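Local structure of cerato-platanin-like protein (Moniliophthora perniciosa, 3SUM) at residues A[56-61]-A[75-80]; A[4-9]-A[109-114]; A[67-72]-A[98-103]; A[12-17]-A[45-50]. The protein is of unknown function, but belongs to the cerato-platanins, small fungal proteins with a double-psi beta-barrel fold that probably take part in the fungus's dealings with its plant host. One frame throughout, in Å; residues are numbered along the deposited sequence.

Interaction 1 (A[56-61]-A[75-80]); sequences AQTECG and VTVVDR
The irregular segment 56-61 runs at 122° to the end of strand 71-79 and comes closest at Gly61, whose backbone N gives a 2.7 Å hydrogen bond to Val77 O in the plane of that carbonyl. With phi at 81°, a side chain on Gly61 would press on the carbonyl O of Cys60, so glycine suits the bend. Val77 points its branched side chain at the loop: CB lies 3.5 Å from Glu59 O, while CG1 rests on Thr58 OG1 and CG2 on Thr58 CB, the side chains crossing obliquely. Arg80, its chain bent at chi2 (51°), reaches back and meets Thr58 end-on with two nitrogens. NH2 donates to Thr58 O at 2.8 Å, almost in the guanidinium plane though somewhat above the carbonyl plane, and NH1 donates to Thr58 OG1 at 3.0 Å with a further weak bond to Thr58 O. Thr58 OG1 sits between its own backbone N and carbonyl carbon, on the same side as the arginine, and also bonds Pro54 O; NH1 reaches Ala53 O. Cys60 SG, half of the disulfide to Cys23, lies 3.3 Å from Arg80 NE, and Cys60 CA covers one guanidinium face. The positive group is thus fixed in rotation by neutral oxygens of the loop, with Glu59 OE1 no nearer than 5.0 Å to Arg80 NH2, so charge attraction is probably secondary to this directional bonding beside the disulfide.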
# COMPACT_ATOMS: atom_id res chain seq x y z
N ALA A 56 -0.26 -7.77 -12.66
CA ALA A 56 -1.42 -8.28 -13.41
C ALA A 56 -2.60 -8.12 -12.55
O ALA A 56 -3.54 -7.50 -12.97
CB ALA A 56 -1.28 -9.76 -13.92
N GLN A 57 -2.54 -8.59 -11.32
CA GLN A 57 -3.67 -8.34 -10.40
C GLN A 57 -3.74 -6.90 -9.92
O GLN A 57 -4.85 -6.43 -9.58
CB GLN A 57 -3.59 -9.18 -9.14
CG GLN A 57 -3.71 -10.59 -9.25
CD GLN A 57 -3.98 -11.18 -7.85
OE1 GLN A 57 -3.05 -11.63 -7.23
NE2 GLN A 57 -5.25 -11.23 -7.41
N THR A 58 -2.60 -6.22 -9.88
CA THR A 58 -2.53 -4.81 -9.41
C THR A 58 -1.55 -4.07 -10.31
O THR A 58 -0.54 -4.65 -10.75
CB THR A 58 -2.00 -4.69 -7.96
OG1 THR A 58 -0.61 -5.11 -7.92
CG2 THR A 58 -2.81 -5.65 -7.05
N GLU A 59 -1.84 -2.78 -10.54
CA GLU A 59 -0.98 -1.94 -11.34
C GLU A 59 -0.11 -1.14 -10.42
O GLU A 59 -0.49 -0.87 -9.25
CB GLU A 59 -1.79 -1.00 -12.23
CG GLU A 59 -2.56 -1.75 -13.33
CD GLU A 59 -1.59 -2.58 -14.27
OE1 GLU A 59 -0.62 -1.98 -14.81
OE2 GLU A 59 -1.77 -3.84 -14.40
N CYS A 60 1.11 -0.88 -10.90
CA CYS A 60 2.05 -0.07 -10.15
C CYS A 60 1.39 1.25 -9.85
O CYS A 60 0.85 1.89 -10.73
CB CYS A 60 3.33 0.15 -10.94
SG CYS A 60 4.39 -1.30 -10.66
N GLY A 61 1.47 1.68 -8.61
CA GLY A 61 0.88 2.97 -8.25
C GLY A 61 -0.61 2.92 -8.02
O GLY A 61 -1.17 3.95 -7.60
N VAL A 75 -4.24 1.81 0.35
CA VAL A 75 -2.83 1.55 0.18
C VAL A 75 -2.39 1.76 -1.27
O VAL A 75 -3.17 1.55 -2.14
CB VAL A 75 -2.46 0.12 0.65
CG1 VAL A 75 -2.92 -0.12 2.12
CG2 VAL A 75 -3.13 -0.99 -0.19
N THR A 76 -1.11 2.18 -1.47
CA THR A 76 -0.61 2.35 -2.78
C THR A 76 0.25 1.16 -3.08
O THR A 76 1.09 0.77 -2.27
CB THR A 76 0.22 3.63 -2.82
OG1 THR A 76 -0.63 4.69 -2.40
CG2 THR A 76 0.66 3.96 -4.29
N VAL A 77 0.08 0.58 -4.29
CA VAL A 77 0.97 -0.45 -4.67
C VAL A 77 2.30 0.16 -5.15
O VAL A 77 2.31 0.94 -6.10
CB VAL A 77 0.30 -1.29 -5.85
CG1 VAL A 77 1.34 -2.36 -6.43
CG2 VAL A 77 -0.98 -2.04 -5.32
N VAL A 78 3.42 -0.22 -4.53
CA VAL A 78 4.69 0.40 -4.79
C VAL A 78 5.75 -0.63 -5.16
O VAL A 78 6.88 -0.28 -5.50
CB VAL A 78 5.21 1.21 -3.59
CG1 VAL A 78 4.17 2.37 -3.17
CG2 VAL A 78 5.60 0.27 -2.37
N ASP A 79 5.39 -1.91 -5.12
CA ASP A 79 6.41 -2.94 -5.41
C ASP A 79 5.67 -4.22 -5.79
O ASP A 79 4.42 -4.24 -5.79
CB ASP A 79 7.22 -3.10 -4.11
CG ASP A 79 8.53 -3.88 -4.30
OD1 ASP A 79 8.93 -4.20 -5.45
OD2 ASP A 79 9.11 -4.16 -3.25
N ARG A 80 6.37 -5.30 -6.06
CA ARG A 80 5.71 -6.50 -6.54
C ARG A 80 6.07 -7.62 -5.59
O ARG A 80 7.16 -7.62 -5.04
CB ARG A 80 6.21 -6.94 -7.98
CG ARG A 80 5.21 -6.57 -9.15
CD ARG A 80 4.85 -5.05 -8.99
NE ARG A 80 4.08 -4.57 -10.14
CZ ARG A 80 2.77 -4.54 -10.15
NH1 ARG A 80 2.11 -4.95 -9.10
NH2 ARG A 80 2.13 -4.08 -11.22

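Interaction 2 (A[4-9]-A[109-114]); sequences LIKWDD and WGTAQL
Strands 4-7 and 111-113 form an antiparallel pair at one border of the mixed sheet of this double-psi beta-barrel protein, their axes 4.7 Å apart. The tight part is the hydrogen-bonded pair Ile5 and Ala112: Ile5 N to Ala112 O at 2.8 Å and Ala112 N to Ile5 O at 2.9 Å, both nearly along the C=O axes. Their side chains share the buried face, where Ile5 CG2 lies 3.6 Å from Leu114 CD2 and also meets the methyl of Ala112, which is small enough to leave room for the branched isoleucine. The other face, carrying Leu4, Lys6, Thr111 and Gln113, is looser. There Leu4 CD2 lies alongside the aliphatic part of Gln113, and Lys6, extended until it bends at chi4 (-66°), runs beside Thr111 to bond OG1 through NZ. An alanine in place of Lys6 would remove this bond and would probably leave Thr111 OG1 less well satisfied. Past the pair the strands part at Gly110, whose positive phi after helix 105-109 favours glycine and whose CA approaches the Trp7 indole, itself bonded through NE1 to Tyr107 O. A water fills in, accepting from Trp7 N at 3.2 Å and donating to Gly110 O at 2.7 Å.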
# COMPACT_ATOMS: atom_id res chain seq x y z
N LEU A 4 -4.36 -12.08 1.22
CA LEU A 4 -3.53 -12.16 2.45
C LEU A 4 -2.76 -10.86 2.56
O LEU A 4 -2.43 -10.22 1.54
CB LEU A 4 -2.46 -13.29 2.35
CG LEU A 4 -2.96 -14.73 2.20
CD1 LEU A 4 -1.74 -15.66 2.31
CD2 LEU A 4 -3.91 -15.04 3.34
N ILE A 5 -2.41 -10.46 3.79
CA ILE A 5 -1.46 -9.39 3.89
C ILE A 5 -0.37 -9.84 4.90
O ILE A 5 -0.67 -10.52 5.90
CB ILE A 5 -2.11 -8.10 4.35
CG1 ILE A 5 -1.07 -6.94 4.28
CG2 ILE A 5 -2.87 -8.29 5.74
CD1 ILE A 5 -1.65 -5.63 4.00
N LYS A 6 0.85 -9.47 4.63
CA LYS A 6 1.97 -9.74 5.52
C LYS A 6 2.63 -8.38 5.63
O LYS A 6 2.31 -7.46 4.90
CB LYS A 6 2.97 -10.68 4.81
CG LYS A 6 2.38 -12.13 4.74
CD LYS A 6 3.29 -12.97 3.75
CE LYS A 6 2.73 -14.37 3.43
NZ LYS A 6 2.73 -15.19 4.72
N TRP A 7 3.50 -8.25 6.61
CA TRP A 7 4.14 -7.00 6.80
C TRP A 7 5.64 -7.13 6.60
O TRP A 7 6.24 -8.19 6.79
CB TRP A 7 3.76 -6.38 8.17
CG TRP A 7 4.13 -7.19 9.40
CD1 TRP A 7 3.32 -8.02 10.09
CD2 TRP A 7 5.38 -7.19 10.06
NE1 TRP A 7 4.00 -8.53 11.15
CE2 TRP A 7 5.29 -8.07 11.13
CE3 TRP A 7 6.61 -6.54 9.82
CZ2 TRP A 7 6.36 -8.31 12.03
CZ3 TRP A 7 7.67 -6.76 10.70
CH2 TRP A 7 7.55 -7.65 11.79
N ASP A 8 6.23 -5.99 6.30
CA ASP A 8 7.65 -5.88 5.98
C ASP A 8 7.99 -4.42 6.16
O ASP A 8 7.40 -3.53 5.54
CB ASP A 8 7.91 -6.29 4.50
CG ASP A 8 9.39 -6.34 4.09
OD1 ASP A 8 10.24 -5.71 4.67
OD2 ASP A 8 9.67 -6.95 3.03
N ASP A 9 9.05 -4.21 6.92
CA ASP A 9 9.60 -2.92 7.22
C ASP A 9 10.02 -2.16 5.99
O ASP A 9 9.98 -0.93 5.98
CB ASP A 9 10.85 -3.16 8.10
CG ASP A 9 11.49 -1.85 8.58
OD1 ASP A 9 10.94 -1.29 9.55
OD2 ASP A 9 12.54 -1.45 7.99
N TRP A 109 0.88 -12.26 14.40
CA TRP A 109 1.05 -13.52 13.68
C TRP A 109 1.99 -13.40 12.48
O TRP A 109 2.71 -14.37 12.05
CB TRP A 109 -0.34 -14.04 13.21
CG TRP A 109 -0.18 -15.45 12.60
CD1 TRP A 109 -0.39 -15.81 11.28
CD2 TRP A 109 0.22 -16.63 13.29
NE1 TRP A 109 -0.17 -17.16 11.15
CE2 TRP A 109 0.23 -17.68 12.35
CE3 TRP A 109 0.59 -16.90 14.62
CZ2 TRP A 109 0.60 -19.00 12.69
CZ3 TRP A 109 0.95 -18.25 14.98
CH2 TRP A 109 0.94 -19.26 14.01
N GLY A 110 1.88 -12.24 11.85
CA GLY A 110 2.70 -11.78 10.76
C GLY A 110 2.01 -11.97 9.38
O GLY A 110 2.47 -11.41 8.36
N THR A 111 0.93 -12.75 9.35
CA THR A 111 0.17 -12.89 8.10
C THR A 111 -1.26 -12.79 8.56
O THR A 111 -1.63 -13.40 9.59
CB THR A 111 0.37 -14.30 7.48
OG1 THR A 111 1.76 -14.52 7.21
CG2 THR A 111 -0.44 -14.47 6.16
N ALA A 112 -2.09 -12.10 7.80
CA ALA A 112 -3.54 -11.98 8.12
C ALA A 112 -4.30 -12.15 6.81
O ALA A 112 -3.85 -11.72 5.77
CB ALA A 112 -3.82 -10.55 8.72
N GLN A 113 -5.49 -12.74 6.88
CA GLN A 113 -6.32 -12.81 5.70
C GLN A 113 -7.22 -11.59 5.74
O GLN A 113 -7.68 -11.22 6.83
CB GLN A 113 -7.12 -14.09 5.77
CG GLN A 113 -6.19 -15.18 6.18
CD GLN A 113 -6.62 -16.47 5.64
OE1 GLN A 113 -7.06 -16.54 4.47
NE2 GLN A 113 -6.52 -17.52 6.49
N LEU A 114 -7.40 -10.97 4.57
CA LEU A 114 -8.24 -9.78 4.44
C LEU A 114 -9.64 -10.15 4.22
O LEU A 114 -9.89 -11.15 3.59
CB LEU A 114 -7.78 -8.89 3.32
CG LEU A 114 -6.38 -8.35 3.55
CD1 LEU A 114 -6.04 -7.45 2.31
CD2 LEU A 114 -6.28 -7.52 4.87
O HOH W 1 5.03 -10.56 8.17

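Interaction 3 (A[67-72]-A[98-103]); sequences RYKGNH and TTFNGA
One very short hydrogen bond joins the hairpin 67-72 to the loop 98-103: Asn71 ND2 to Thr99 O, 2.5 Å. The oxygen lies in the amide plane of Asn71 and the donor in the carbonyl plane of Thr99, so two flat groups meet edge to edge. ND2 also donates to Leu97 O; an amide, with two N-H groups on one nitrogen, suits a place between two carbonyl oxygens. Two CH-pi contacts follow. Tyr68, with CG anti to its backbone N (chi1 -180°), lays its ring over Thr98, whose CB stands 4.0 Å from the ring centroid and only 10° off the normal. Tyr68 CD2 also packs on Thr98 CA at 3.4 Å. Lys69 CG covers the opposite face near the rim, sandwiching the ring. The extended Lys69 chain crosses Phe100 at about a right angle, CD lying over the face 4.0 Å from the centroid. Lys69 NZ and Tyr68 OH both reach Glu105 OE1. An alanine in place of Tyr68 would remove the ring and its hydroxyl, and would probably leave Thr98 poorly covered and Glu105 without one of its partners. Tight turns shape both segments, type II' from Tyr68 to Asn71 and type I' from Phe100 to Ala103. The hairpin tip linking strands 63-68 and 71-79 packs against the connection between helices 91-97 and 105-109, with Ala112 of strand 111-113 beside both Tyr68 and Thr98.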
# COMPACT_ATOMS: atom_id res chain seq x y z
N ARG A 67 -9.79 -4.34 3.66
CA ARG A 67 -10.57 -4.45 4.92
C ARG A 67 -10.10 -5.66 5.71
O ARG A 67 -9.84 -6.74 5.15
CB ARG A 67 -12.08 -4.65 4.66
CG ARG A 67 -12.82 -3.46 4.03
CD ARG A 67 -14.37 -3.83 3.94
NE ARG A 67 -15.25 -2.68 3.67
CZ ARG A 67 -15.69 -1.80 4.59
NH1 ARG A 67 -15.29 -1.88 5.86
NH2 ARG A 67 -16.54 -0.83 4.25
N TYR A 68 -9.96 -5.46 7.02
CA TYR A 68 -9.79 -6.56 7.95
C TYR A 68 -10.78 -6.31 9.07
O TYR A 68 -10.74 -5.23 9.71
CB TYR A 68 -8.38 -6.53 8.51
CG TYR A 68 -8.14 -7.64 9.49
CD1 TYR A 68 -7.72 -8.91 9.02
CD2 TYR A 68 -8.22 -7.40 10.87
CE1 TYR A 68 -7.47 -9.94 9.91
CE2 TYR A 68 -7.95 -8.41 11.78
CZ TYR A 68 -7.54 -9.66 11.31
OH TYR A 68 -7.29 -10.69 12.23
N LYS A 69 -11.65 -7.30 9.31
CA LYS A 69 -12.69 -7.17 10.31
C LYS A 69 -13.35 -5.80 10.12
O LYS A 69 -13.90 -5.54 9.03
CB LYS A 69 -12.16 -7.52 11.69
CG LYS A 69 -11.76 -9.03 11.76
CD LYS A 69 -11.30 -9.36 13.15
CE LYS A 69 -10.94 -10.90 13.21
NZ LYS A 69 -10.60 -11.43 14.61
N GLY A 70 -13.36 -4.95 11.14
CA GLY A 70 -14.03 -3.66 11.03
C GLY A 70 -13.09 -2.50 10.68
O GLY A 70 -13.45 -1.34 10.85
N ASN A 71 -11.87 -2.82 10.23
CA ASN A 71 -10.87 -1.81 9.85
C ASN A 71 -10.72 -1.75 8.34
O ASN A 71 -10.97 -2.74 7.64
CB ASN A 71 -9.52 -2.14 10.44
CG ASN A 71 -9.58 -2.39 11.95
OD1 ASN A 71 -10.43 -1.86 12.65
ND2 ASN A 71 -8.70 -3.22 12.44
N HIS A 72 -10.26 -0.63 7.85
CA HIS A 72 -9.91 -0.56 6.44
C HIS A 72 -8.76 0.42 6.28
O HIS A 72 -8.43 1.20 7.20
CB HIS A 72 -11.12 -0.16 5.59
CG HIS A 72 -11.58 1.26 5.79
ND1 HIS A 72 -12.45 1.61 6.82
CD2 HIS A 72 -11.35 2.39 5.09
CE1 HIS A 72 -12.71 2.90 6.74
NE2 HIS A 72 -12.05 3.41 5.71
N THR A 98 -4.92 -4.55 11.07
CA THR A 98 -5.21 -5.94 11.44
C THR A 98 -5.21 -6.09 12.93
O THR A 98 -5.08 -7.18 13.46
CB THR A 98 -4.26 -6.96 10.83
OG1 THR A 98 -2.93 -6.73 11.35
CG2 THR A 98 -4.25 -6.86 9.32
N THR A 99 -5.41 -4.96 13.61
CA THR A 99 -5.68 -4.97 15.04
C THR A 99 -7.20 -4.94 15.24
O THR A 99 -7.91 -4.17 14.59
CB THR A 99 -5.09 -3.69 15.67
OG1 THR A 99 -3.66 -3.78 15.60
CG2 THR A 99 -5.51 -3.61 17.14
N PHE A 100 -7.70 -5.79 16.12
CA PHE A 100 -9.11 -5.90 16.39
C PHE A 100 -9.31 -5.73 17.91
O PHE A 100 -8.86 -6.54 18.70
CB PHE A 100 -9.65 -7.25 15.94
CG PHE A 100 -11.15 -7.40 16.23
CD1 PHE A 100 -12.08 -6.59 15.56
CD2 PHE A 100 -11.58 -8.27 17.22
CE1 PHE A 100 -13.44 -6.70 15.83
CE2 PHE A 100 -12.96 -8.41 17.48
CZ PHE A 100 -13.88 -7.64 16.78
N ASN A 101 -9.95 -4.62 18.27
CA ASN A 101 -10.28 -4.30 19.65
C ASN A 101 -9.04 -4.46 20.49
O ASN A 101 -9.05 -5.16 21.46
CB ASN A 101 -11.44 -5.20 20.13
CG ASN A 101 -12.74 -4.88 19.44
OD1 ASN A 101 -12.87 -3.85 18.80
ND2 ASN A 101 -13.73 -5.74 19.61
N GLY A 102 -7.92 -3.85 20.06
CA GLY A 102 -6.70 -3.86 20.84
C GLY A 102 -5.77 -5.04 20.58
O GLY A 102 -4.60 -5.03 20.99
N ALA A 103 -6.24 -6.09 19.92
CA ALA A 103 -5.35 -7.23 19.70
C ALA A 103 -4.70 -7.11 18.30
O ALA A 103 -5.40 -7.05 17.31
CB ALA A 103 -6.12 -8.56 19.84

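Interaction 4 (A[12-17]-A[45-50]); sequences QNDTLS and LNFPHF
Apolar packing carries most of this small surface contact between two loops. Phe47, its CG anti to the backbone N (chi1 172°), points its ring at segment 12-17 and touches it with the far end. CZ meets Asp14 CB at 3.5 Å, and CE1 lies 3.7 Å from Asp14 CA. Gln12 O comes to the ring edge, near its plane, 3.5 Å from CZ, where the slightly positive C-H rim of an aromatic ring can face a carbonyl oxygen. Beside it Pro48 CB meets Gln12 CB at 3.7 Å. Pro48 follows Phe47 through a cis peptide, which folds the proline back so that its CB stands 3.5 Å above the centre of the Phe47 ring. A proline suits the place because it accepts the cis bond more readily than other residues do. Both loops lie outside the sheet of the double-psi beta-barrel: one follows strand 4-7, the other leads from helix 24-28 into strand 50-52, and Phe50 at the start of that strand lays one ring face against Phe47 CA. Polar contacts are of two sorts. Across the segments a single water donates to Gln12 OE1 at 2.7 Å and to Pro48 O at 2.9 Å; the same Gln12 oxygen also accepts from Asp92 N at a helix, so two donors hold this oxygen. Within segment 12-17, Asn13 OD1 accepts from Thr15 N, an Asx turn, and from Thr15 OG1 on a lone pair in the carbonyl plane, at 2.6 Å. These bonds brace the type I turn from Asn13 to Leu16 that places Asp14 against Phe47.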
# COMPACT_ATOMS: atom_id res chain seq x y z
N GLN A 12 7.92 0.82 4.88
CA GLN A 12 7.84 2.09 5.62
C GLN A 12 9.23 2.62 5.88
O GLN A 12 9.46 3.42 6.83
CB GLN A 12 7.04 1.95 6.92
CG GLN A 12 7.55 0.97 7.92
CD GLN A 12 6.68 0.93 9.11
OE1 GLN A 12 5.45 0.94 8.97
NE2 GLN A 12 7.29 1.00 10.31
N ASN A 13 10.13 2.18 5.03
CA ASN A 13 11.51 2.69 5.09
C ASN A 13 11.65 3.89 4.20
O ASN A 13 11.93 3.74 3.02
CB ASN A 13 12.50 1.60 4.73
CG ASN A 13 13.96 2.03 4.98
OD1 ASN A 13 14.27 3.24 5.09
ND2 ASN A 13 14.86 1.04 5.08
N ASP A 14 11.50 5.09 4.80
CA ASP A 14 11.44 6.33 4.10
C ASP A 14 12.74 6.55 3.35
O ASP A 14 12.73 7.26 2.33
CB ASP A 14 11.17 7.50 5.03
CG ASP A 14 12.08 7.51 6.22
OD1 ASP A 14 13.01 8.33 6.22
OD2 ASP A 14 11.90 6.67 7.12
N THR A 15 13.80 5.89 3.79
CA THR A 15 15.14 6.23 3.26
C THR A 15 15.50 5.51 2.01
O THR A 15 16.51 5.86 1.34
CB THR A 15 16.25 5.98 4.28
OG1 THR A 15 16.48 4.54 4.43
CG2 THR A 15 15.84 6.59 5.61
N LEU A 16 14.70 4.51 1.66
CA LEU A 16 15.05 3.73 0.50
C LEU A 16 14.86 4.44 -0.81
O LEU A 16 13.78 4.97 -1.11
CB LEU A 16 14.24 2.42 0.45
CG LEU A 16 14.58 1.43 1.57
CD1 LEU A 16 13.70 0.21 1.50
CD2 LEU A 16 16.07 0.96 1.54
N SER A 17 15.85 4.29 -1.68
CA SER A 17 15.69 4.79 -3.02
C SER A 17 14.47 4.14 -3.68
O SER A 17 14.22 2.93 -3.51
CB SER A 17 16.97 4.47 -3.84
OG SER A 17 16.66 4.71 -5.22
N LEU A 45 3.70 10.09 -2.41
CA LEU A 45 2.34 10.23 -1.87
C LEU A 45 1.76 8.99 -1.23
O LEU A 45 1.86 7.88 -1.79
CB LEU A 45 1.39 10.66 -3.02
CG LEU A 45 1.66 12.05 -3.58
CD1 LEU A 45 0.95 12.21 -4.88
CD2 LEU A 45 1.07 13.15 -2.56
N ASN A 46 1.18 9.16 -0.03
CA ASN A 46 0.59 8.11 0.77
C ASN A 46 1.54 7.23 1.56
O ASN A 46 1.11 6.26 2.13
CB ASN A 46 -0.32 7.16 -0.11
CG ASN A 46 -1.42 6.50 0.68
OD1 ASN A 46 -1.94 7.09 1.70
ND2 ASN A 46 -1.77 5.26 0.29
N PHE A 47 2.81 7.59 1.62
CA PHE A 47 3.75 6.91 2.41
C PHE A 47 3.26 7.09 3.87
O PHE A 47 2.92 8.17 4.23
CB PHE A 47 5.13 7.63 2.29
CG PHE A 47 6.17 7.07 3.27
CD1 PHE A 47 6.88 5.93 2.96
CD2 PHE A 47 6.32 7.63 4.53
CE1 PHE A 47 7.84 5.41 3.86
CE2 PHE A 47 7.22 7.15 5.41
CZ PHE A 47 7.99 6.04 5.11
N PRO A 48 3.26 6.04 4.66
CA PRO A 48 3.79 4.71 4.38
C PRO A 48 2.68 3.67 4.28
O PRO A 48 2.81 2.54 4.74
CB PRO A 48 4.67 4.48 5.59
CG PRO A 48 3.77 5.01 6.77
CD PRO A 48 3.06 6.24 6.14
N HIS A 49 1.57 4.04 3.64
CA HIS A 49 0.50 3.07 3.47
C HIS A 49 0.73 2.40 2.13
O HIS A 49 -0.02 2.63 1.22
CB HIS A 49 -0.83 3.84 3.49
CG HIS A 49 -1.31 3.98 4.90
ND1 HIS A 49 -2.64 4.04 5.26
CD2 HIS A 49 -0.60 3.92 6.06
CE1 HIS A 49 -2.74 4.06 6.58
NE2 HIS A 49 -1.52 4.01 7.09
N PHE A 50 1.82 1.63 2.09
CA PHE A 50 2.36 1.10 0.86
C PHE A 50 2.38 -0.41 0.91
O PHE A 50 2.62 -0.98 1.93
CB PHE A 50 3.80 1.58 0.70
CG PHE A 50 3.93 3.00 0.25
CD1 PHE A 50 2.83 3.70 -0.23
CD2 PHE A 50 5.16 3.63 0.31
CE1 PHE A 50 2.98 5.04 -0.66
CE2 PHE A 50 5.34 4.96 -0.12
CZ PHE A 50 4.23 5.65 -0.63
O HOH W 2 3.33 1.24 7.29

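Overall arrangement
From the N terminus, strand 4-7 opens the widest loop, closed by interaction 2 only when strand 111-113 returns; the other three contacts nest inside it. Interaction 4 comes first, joining 12-17 to 45-50 around helix 24-28, and closes before interaction 1 opens. Interactions 1 and 3 then cross, their segments alternating: both use strand 71-79, one near its end and one at its start, and their centres are about 23 Å apart on opposite sides of the chain's centre. Interaction 4 touches interaction 1 through Thr76, which bonds His49 and Asn46, while interactions 2 and 3 meet where Leu114 packs on Arg67. Interaction 2 pairs strands, 1 and 3 join loops to the sheet, and 4 joins two loops.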